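Local atomic coordinates of uncharacterized protein (PDB entry 2ZYZ), a protein that probably serves as a structural subunit of a splicing endonuclease and may bind nucleic acid. Residues D31-R35 with G36-I40; Q42-D45 with K46-I49; S74-N77 with M78-L82. One frame throughout, in Å; residues are numbered along the deposited sequence.

Interaction 1. Residues D31-R35 with G36-I40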
loop_
_atom_site.group_PDB
_atom_site.type_symbol
_atom_site.label_atom_id
_atom_site.label_comp_id
_atom_site.label_asym_id
_atom_site.label_seq_id
_atom_site.Cartn_x
_atom_site.Cartn_y
_atom_site.Cartn_z
ATOM N N ASP C 31 19.786 17.523 8.675
ATOM C CA ASP C 31 20.005 16.109 8.916
ATOM C C ASP C 31 21.232 15.571 8.230
ATOM O O ASP C 31 21.969 14.890 8.818
ATOM C CB ASP C 31 18.772 15.258 8.577
ATOM C CG ASP C 31 18.895 13.824 9.048
ATOM O OD1 ASP C 31 18.790 13.585 10.229
ATOM O OD2 ASP C 31 19.071 12.947 8.252
ATOM N N LEU C 32 21.430 15.906 6.972
ATOM C CA LEU C 32 22.598 15.447 6.262
ATOM C C LEU C 32 23.890 16.002 6.871
ATOM O O LEU C 32 24.875 15.319 6.951
ATOM C CB LEU C 32 22.507 15.807 4.794
ATOM C CG LEU C 32 21.493 15.045 3.969
ATOM C CD1 LEU C 32 21.350 15.651 2.618
ATOM C CD2 LEU C 32 21.811 13.608 3.862
ATOM N N LYS C 33 23.862 17.265 7.234
ATOM C CA LYS C 33 24.987 17.867 7.910
ATOM C C LYS C 33 25.340 17.127 9.183
ATOM O O LYS C 33 26.445 16.752 9.360
ATOM C CB LYS C 33 24.824 19.370 8.092
ATOM C CG LYS C 33 25.159 20.111 6.844
ATOM C CD LYS C 33 24.902 21.622 6.900
ATOM C CE LYS C 33 24.358 22.151 5.583
ATOM N NZ LYS C 33 23.496 23.328 5.765
ATOM N N SER C 34 24.367 16.881 10.033
ATOM C CA SER C 34 24.557 15.978 11.149
ATOM C C SER C 34 25.151 14.626 10.847
ATOM O O SER C 34 25.826 14.061 11.671
ATOM C CB SER C 34 23.286 15.836 11.973
ATOM O OG SER C 34 22.365 14.992 11.342
ATOM N N ARG C 35 24.955 14.116 9.649
ATOM C CA ARG C 35 25.429 12.793 9.323
ATOM C C ARG C 35 26.797 12.892 8.628
ATOM O O ARG C 35 27.303 11.941 8.125
ATOM C CB ARG C 35 24.402 12.037 8.449
ATOM C CG ARG C 35 23.147 11.561 9.155
ATOM C CD ARG C 35 22.088 11.202 8.195
ATOM N NE ARG C 35 20.835 10.753 8.764
ATOM C CZ ARG C 35 20.538 9.484 9.006
ATOM N NH1 ARG C 35 21.428 8.559 8.783
ATOM N NH2 ARG C 35 19.371 9.129 9.498
ATOM N N GLY C 36 27.359 14.086 8.610
ATOM C CA GLY C 36 28.660 14.318 8.012
ATOM C C GLY C 36 28.711 14.450 6.509
ATOM O O GLY C 36 29.710 14.208 5.882
ATOM N N PHE C 37 27.595 14.815 5.900
ATOM C CA PHE C 37 27.611 15.221 4.512
ATOM C C PHE C 37 28.000 16.676 4.320
ATOM O O PHE C 37 27.725 17.488 5.129
ATOM C CB PHE C 37 26.260 14.989 3.842
ATOM C CG PHE C 37 25.956 13.575 3.575
ATOM C CD1 PHE C 37 25.639 12.756 4.573
ATOM C CD2 PHE C 37 25.968 13.080 2.303
ATOM C CE1 PHE C 37 25.352 11.470 4.317
ATOM C CE2 PHE C 37 25.691 11.806 2.041
ATOM C CZ PHE C 37 25.386 10.993 3.058
ATOM N N LYS C 38 28.610 16.973 3.190
ATOM C CA LYS C 38 28.571 18.325 2.730
ATOM C C LYS C 38 27.807 18.590 1.502
ATOM O O LYS C 38 27.803 17.820 0.594
ATOM C CB LYS C 38 29.921 18.996 2.682
ATOM C CG LYS C 38 29.824 20.473 3.213
ATOM C CD LYS C 38 28.450 21.196 2.925
ATOM C CE LYS C 38 27.826 21.859 4.086
ATOM N NZ LYS C 38 28.323 21.291 5.346
ATOM N N ILE C 39 27.154 19.730 1.479
ATOM C CA ILE C 39 26.354 20.060 0.348
ATOM C C ILE C 39 27.216 20.652 -0.726
ATOM O O ILE C 39 27.934 21.594 -0.458
ATOM C CB ILE C 39 25.228 21.023 0.680
ATOM C CG1 ILE C 39 24.510 20.624 1.947
ATOM C CG2 ILE C 39 24.269 21.113 -0.465
ATOM C CD1 ILE C 39 24.058 19.250 1.980
ATOM N N ILE C 40 27.105 20.126 -1.938
ATOM C CA ILE C 40 28.015 20.433 -3.031
ATOM C C ILE C 40 27.403 21.473 -3.939
ATOM O O ILE C 40 27.988 22.484 -4.174
ATOM C CB ILE C 40 28.413 19.193 -3.858
ATOM C CG1 ILE C 40 29.096 18.146 -2.999
ATOM C CG2 ILE C 40 29.211 19.564 -5.057
ATOM C CD1 ILE C 40 30.132 18.644 -2.251
HETATM O O HOH W 1 28.528 17.900 7.922
#

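Interaction 2. Residues Q42-D45 with K46-I49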
loop_
_atom_site.group_PDB
_atom_site.type_symbol
_atom_site.label_atom_id
_atom_site.label_comp_id
_atom_site.label_asym_id
_atom_site.label_seq_id
_atom_site.Cartn_x
_atom_site.Cartn_y
_atom_site.Cartn_z
ATOM N N GLN C 42 23.281 23.049 -5.279
ATOM C CA GLN C 42 21.852 22.994 -5.433
ATOM C C GLN C 42 21.482 23.144 -6.859
ATOM O O GLN C 42 21.833 24.122 -7.458
ATOM C CB GLN C 42 21.180 24.040 -4.569
ATOM C CG GLN C 42 19.699 23.917 -4.502
ATOM C CD GLN C 42 19.285 23.045 -3.360
ATOM O OE1 GLN C 42 19.970 23.020 -2.384
ATOM N NE2 GLN C 42 18.151 22.366 -3.465
ATOM N N LEU C 43 20.808 22.140 -7.421
ATOM C CA LEU C 43 20.492 22.083 -8.830
ATOM C C LEU C 43 19.145 22.656 -9.141
ATOM O O LEU C 43 18.864 23.062 -10.228
ATOM C CB LEU C 43 20.563 20.673 -9.403
ATOM C CG LEU C 43 21.902 20.004 -9.249
ATOM C CD1 LEU C 43 21.933 18.708 -9.908
ATOM C CD2 LEU C 43 22.932 20.861 -9.878
ATOM N N ASP C 44 18.310 22.733 -8.136
ATOM C CA ASP C 44 16.892 22.965 -8.363
ATOM C C ASP C 44 16.115 23.033 -7.106
ATOM O O ASP C 44 16.612 22.775 -6.019
ATOM C CB ASP C 44 16.297 21.877 -9.225
ATOM C CG ASP C 44 15.480 22.404 -10.343
ATOM O OD1 ASP C 44 15.050 23.575 -10.319
ATOM O OD2 ASP C 44 15.257 21.629 -11.274
ATOM N N ASP C 45 14.871 23.415 -7.255
ATOM C CA ASP C 45 13.936 23.065 -6.259
ATOM C C ASP C 45 14.075 21.589 -5.985
ATOM O O ASP C 45 13.804 20.788 -6.816
ATOM C CB ASP C 45 12.521 23.287 -6.732
ATOM C CG ASP C 45 11.727 24.057 -5.761
ATOM O OD1 ASP C 45 11.765 25.283 -5.889
ATOM O OD2 ASP C 45 11.065 23.472 -4.893
ATOM N N LYS C 46 14.506 21.251 -4.806
ATOM C CA LYS C 46 14.356 19.901 -4.318
ATOM C C LYS C 46 15.377 18.904 -4.807
ATOM O O LYS C 46 15.358 17.775 -4.403
ATOM C CB LYS C 46 12.960 19.396 -4.533
ATOM C CG LYS C 46 12.088 19.890 -3.479
ATOM C CD LYS C 46 10.691 19.542 -3.695
ATOM C CE LYS C 46 10.224 19.713 -5.131
ATOM N NZ LYS C 46 8.810 19.254 -5.196
ATOM N N ILE C 47 16.268 19.358 -5.666
ATOM C CA ILE C 47 17.362 18.544 -6.157
ATOM C C ILE C 47 18.727 19.133 -5.804
ATOM O O ILE C 47 18.963 20.251 -6.041
ATOM C CB ILE C 47 17.269 18.342 -7.649
ATOM C CG1 ILE C 47 15.915 17.772 -8.037
ATOM C CG2 ILE C 47 18.341 17.485 -8.102
ATOM C CD1 ILE C 47 15.685 17.679 -9.421
ATOM N N PHE C 48 19.582 18.335 -5.209
ATOM C CA PHE C 48 20.900 18.797 -4.846
ATOM C C PHE C 48 21.907 17.667 -4.833
ATOM O O PHE C 48 21.528 16.567 -4.846
ATOM C CB PHE C 48 20.937 19.542 -3.533
ATOM C CG PHE C 48 20.517 18.739 -2.361
ATOM C CD1 PHE C 48 21.431 18.089 -1.588
ATOM C CD2 PHE C 48 19.193 18.645 -2.005
ATOM C CE1 PHE C 48 21.053 17.398 -0.537
ATOM C CE2 PHE C 48 18.848 17.938 -0.926
ATOM C CZ PHE C 48 19.795 17.292 -0.209
ATOM N N ILE C 49 23.186 18.006 -4.836
ATOM C CA ILE C 49 24.255 17.042 -4.709
ATOM C C ILE C 49 24.888 17.222 -3.362
ATOM O O ILE C 49 25.167 18.317 -2.988
ATOM C CB ILE C 49 25.333 17.264 -5.779
ATOM C CG1 ILE C 49 24.712 17.174 -7.148
ATOM C CG2 ILE C 49 26.462 16.234 -5.652
ATOM C CD1 ILE C 49 25.543 17.571 -8.242
#

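Interaction 3. Residues S74-N77 with M78-L82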
loop_
_atom_site.group_PDB
_atom_site.type_symbol
_atom_site.label_atom_id
_atom_site.label_comp_id
_atom_site.label_asym_id
_atom_site.label_seq_id
_atom_site.Cartn_x
_atom_site.Cartn_y
_atom_site.Cartn_z
ATOM N N SER C 74 12.916 11.326 -14.606
ATOM C CA SER C 74 13.884 12.325 -14.979
ATOM C C SER C 74 15.034 12.436 -13.970
ATOM O O SER C 74 16.129 12.563 -14.323
ATOM C CB SER C 74 13.191 13.662 -15.115
ATOM O OG SER C 74 14.105 14.634 -15.452
ATOM N N VAL C 75 14.710 12.418 -12.696
ATOM C CA VAL C 75 15.694 12.547 -11.677
ATOM C C VAL C 75 16.634 11.343 -11.684
ATOM O O VAL C 75 17.807 11.475 -11.608
ATOM C CB VAL C 75 15.039 12.726 -10.314
ATOM C CG1 VAL C 75 16.023 12.801 -9.266
ATOM C CG2 VAL C 75 14.150 13.882 -10.314
ATOM N N ILE C 76 16.068 10.164 -11.816
ATOM C CA ILE C 76 16.852 8.963 -11.896
ATOM C C ILE C 76 17.773 9.028 -13.113
ATOM O O ILE C 76 18.876 8.717 -13.046
ATOM C CB ILE C 76 15.946 7.752 -11.978
ATOM C CG1 ILE C 76 15.170 7.597 -10.682
ATOM C CG2 ILE C 76 16.706 6.584 -12.379
ATOM C CD1 ILE C 76 14.091 6.633 -10.702
ATOM N N ASN C 77 17.265 9.506 -14.200
ATOM C CA ASN C 77 18.072 9.639 -15.377
ATOM C C ASN C 77 19.174 10.661 -15.167
ATOM O O ASN C 77 20.228 10.489 -15.600
ATOM C CB ASN C 77 17.183 10.056 -16.543
ATOM C CG ASN C 77 17.906 10.070 -17.867
ATOM O OD1 ASN C 77 17.910 11.051 -18.569
ATOM N ND2 ASN C 77 18.474 8.972 -18.214
ATOM N N MET C 78 18.897 11.764 -14.527
ATOM C CA MET C 78 19.976 12.667 -14.159
ATOM C C MET C 78 21.089 11.977 -13.367
ATOM O O MET C 78 22.209 12.198 -13.584
ATOM C CB MET C 78 19.434 13.809 -13.334
ATOM C CG MET C 78 19.626 15.126 -13.845
ATOM S SD MET C 78 19.142 16.339 -12.653
ATOM C CE MET C 78 17.495 16.091 -12.719
ATOM N N GLY C 79 20.745 11.101 -12.449
ATOM C CA GLY C 79 21.782 10.455 -11.710
ATOM C C GLY C 79 22.649 9.593 -12.595
ATOM O O GLY C 79 23.822 9.509 -12.394
ATOM N N GLU C 80 22.029 8.928 -13.558
ATOM C CA GLU C 80 22.758 8.138 -14.521
ATOM C C GLU C 80 23.662 9.071 -15.341
ATOM O O GLU C 80 24.775 8.826 -15.479
ATOM C CB GLU C 80 21.814 7.326 -15.430
ATOM C CG GLU C 80 21.082 6.222 -14.727
ATOM C CD GLU C 80 20.332 5.281 -15.645
ATOM O OE1 GLU C 80 20.675 5.200 -16.795
ATOM O OE2 GLU C 80 19.416 4.602 -15.200
ATOM N N THR C 81 23.124 10.173 -15.800
ATOM C CA THR C 81 23.857 11.123 -16.614
ATOM C C THR C 81 25.024 11.743 -15.880
ATOM O O THR C 81 26.031 11.985 -16.459
ATOM C CB THR C 81 22.949 12.229 -17.049
ATOM O OG1 THR C 81 22.022 11.747 -17.998
ATOM C CG2 THR C 81 23.688 13.396 -17.597
ATOM N N LEU C 82 24.839 11.999 -14.597
ATOM C CA LEU C 82 25.848 12.609 -13.750
ATOM C C LEU C 82 26.748 11.547 -13.110
ATOM O O LEU C 82 27.596 11.855 -12.374
ATOM C CB LEU C 82 25.178 13.420 -12.656
ATOM C CG LEU C 82 24.609 14.839 -12.839
ATOM C CD1 LEU C 82 23.939 15.050 -14.085
ATOM C CD2 LEU C 82 23.801 15.310 -11.738
#

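Interaction 1. Residues D31-R35 with G36-I40
L32 lays its CD2 methyl over one face of the F37 ring, a CH-pi contact with the carbon 4.1 Å from the ring centroid and 15° off the normal, set somewhat toward the rim. With CG beside its backbone N, L32 carries this branch over the ring, and the CB atoms of L32 and F37 already approach to 4.0 Å at the base of the pair. CB of R35 comes near CD1 of the same ring. The second flat group, the R35 guanidinium, has the D31 carboxylate at its edge: NE bonds to OD2 of D31 at 2.9 Å on the syn side, though 34° out of the carboxylate plane, closing a salt bridge one helical turn long. That oxygen has a second partner in the hydroxyl of Y99, while NH1 of R35 reaches the backbone of another protein chain, so the arginine ties the helix end to the assembly. The backbone that carries both groups forms a Schellman motif, which ends helix 23-34. F37 N bonds to L32 O at 3.0 Å, G36 N bonds to K33 O at 2.9 Å, and G36, at positive phi, is the C' residue that turns the chain toward strand 38-44. L32 O is gripped twice, by F37 N and R35 N from opposite faces of its plane. A water donates to both K33 O and F37 O, linking the last helical turn to the start of the strand. S34 OG turns back to donate to D31 O at 2.6 Å. Farther out, the aliphatic stem of K33 runs obliquely across the end of K38, its CG 3.7 Å from K38 NZ, and its CE rests on CG1 of I39; the two ammonium groups stay apart.

Interaction 2. Residues Q42-D45 with K46-I49
Q42 reaches across to F48 in a non-hydrogen-bonded antiparallel pair, and its side chain runs forward along its own strand. Beyond CB, CG stands anti to the backbone N (chi1 -171°) and lies 4.0 Å from I47 O; the bend at chi2 then swings CD and the amide toward F48 CB. CD and OE1 settle against that carbon, with OE1 3.8 Å from F48 CB. At the tip, NE2 donates to D44 O at 3.0 Å in an almost straight bond, 173° at the hydrogen, with the acceptor in the plane of the Q42 amide. The bond fixes the amide over its own strand, next to F48, its plane 37° from that of the F48 ring. Backbone bonding across the strands rests chiefly on L43 N to I47 O, 3.0 Å; the I47 N to D44 O bond is weak. L43 packs its CB on I47 CG2 and its CD1 on I49 CD1, 4.1 Å away. K46, with positive phi, helps reverse the chain in this beta hairpin. Strand 47-51 lies between strands 38-44 and 55-62: Q42 and F48 pack against F29 of helix 23-34, F48 also meets F58, and I47 packs on L57 and Y59 of strand 55-62.

Interaction 3. Residues S74-N77 with M78-L82
M78 folds its side chain back over the preceding turn of helix 69-81: CB sits 3.3 Å from V75 O, and a bend at chi3 (-71°) returns CE to 4.1 Å from both S74 O and V75 CA. The terminal methyl thus returns to the backbone of its own helix, with L57 of strand 55-62 as a further neighbour of the side chain. The main chain here is bonded i to i+4, M78 N to S74 O at 2.9 Å, G79 N to V75 O and E80 N to I76 O. N77 O takes the amide of T81 at 2.9 Å and a weak bond from T81 OG1. On another side of the helix, E80 stretches away past I76 O, its CG 3.7 Å from that oxygen, to a salt bridge with R106. I76 packs on V102 of strand 97-104 and on an apolar side chain of another protein chain, while V75 touches Y59. These residues form the last turns of a regular alpha-helix, the helical limb of the beta-alpha-beta unit that joins strand 55-62 to strand 86-91.

In the fold
Interactions 1, 2 and 3 follow one another along the chain: a helix end, a hairpin and the last turns of a second helix. Interactions 1 and 2 share strand 38-44, their centres 14 Å apart. I40 N lies 2.9 Å from I49 O, a probable hydrogen bond, and L32 CD1 packs 3.6 Å from F48 CE1. Interaction 2 also reaches interaction 3, whose centre is 12 Å away: I47 CD1 approaches M78 CE to 4.1 Å, and L43 CD1 meets L82 CD2. Interactions 1 and 3 do not touch, their nearest atoms being about 10 Å apart, so the hairpin links the two helical contacts.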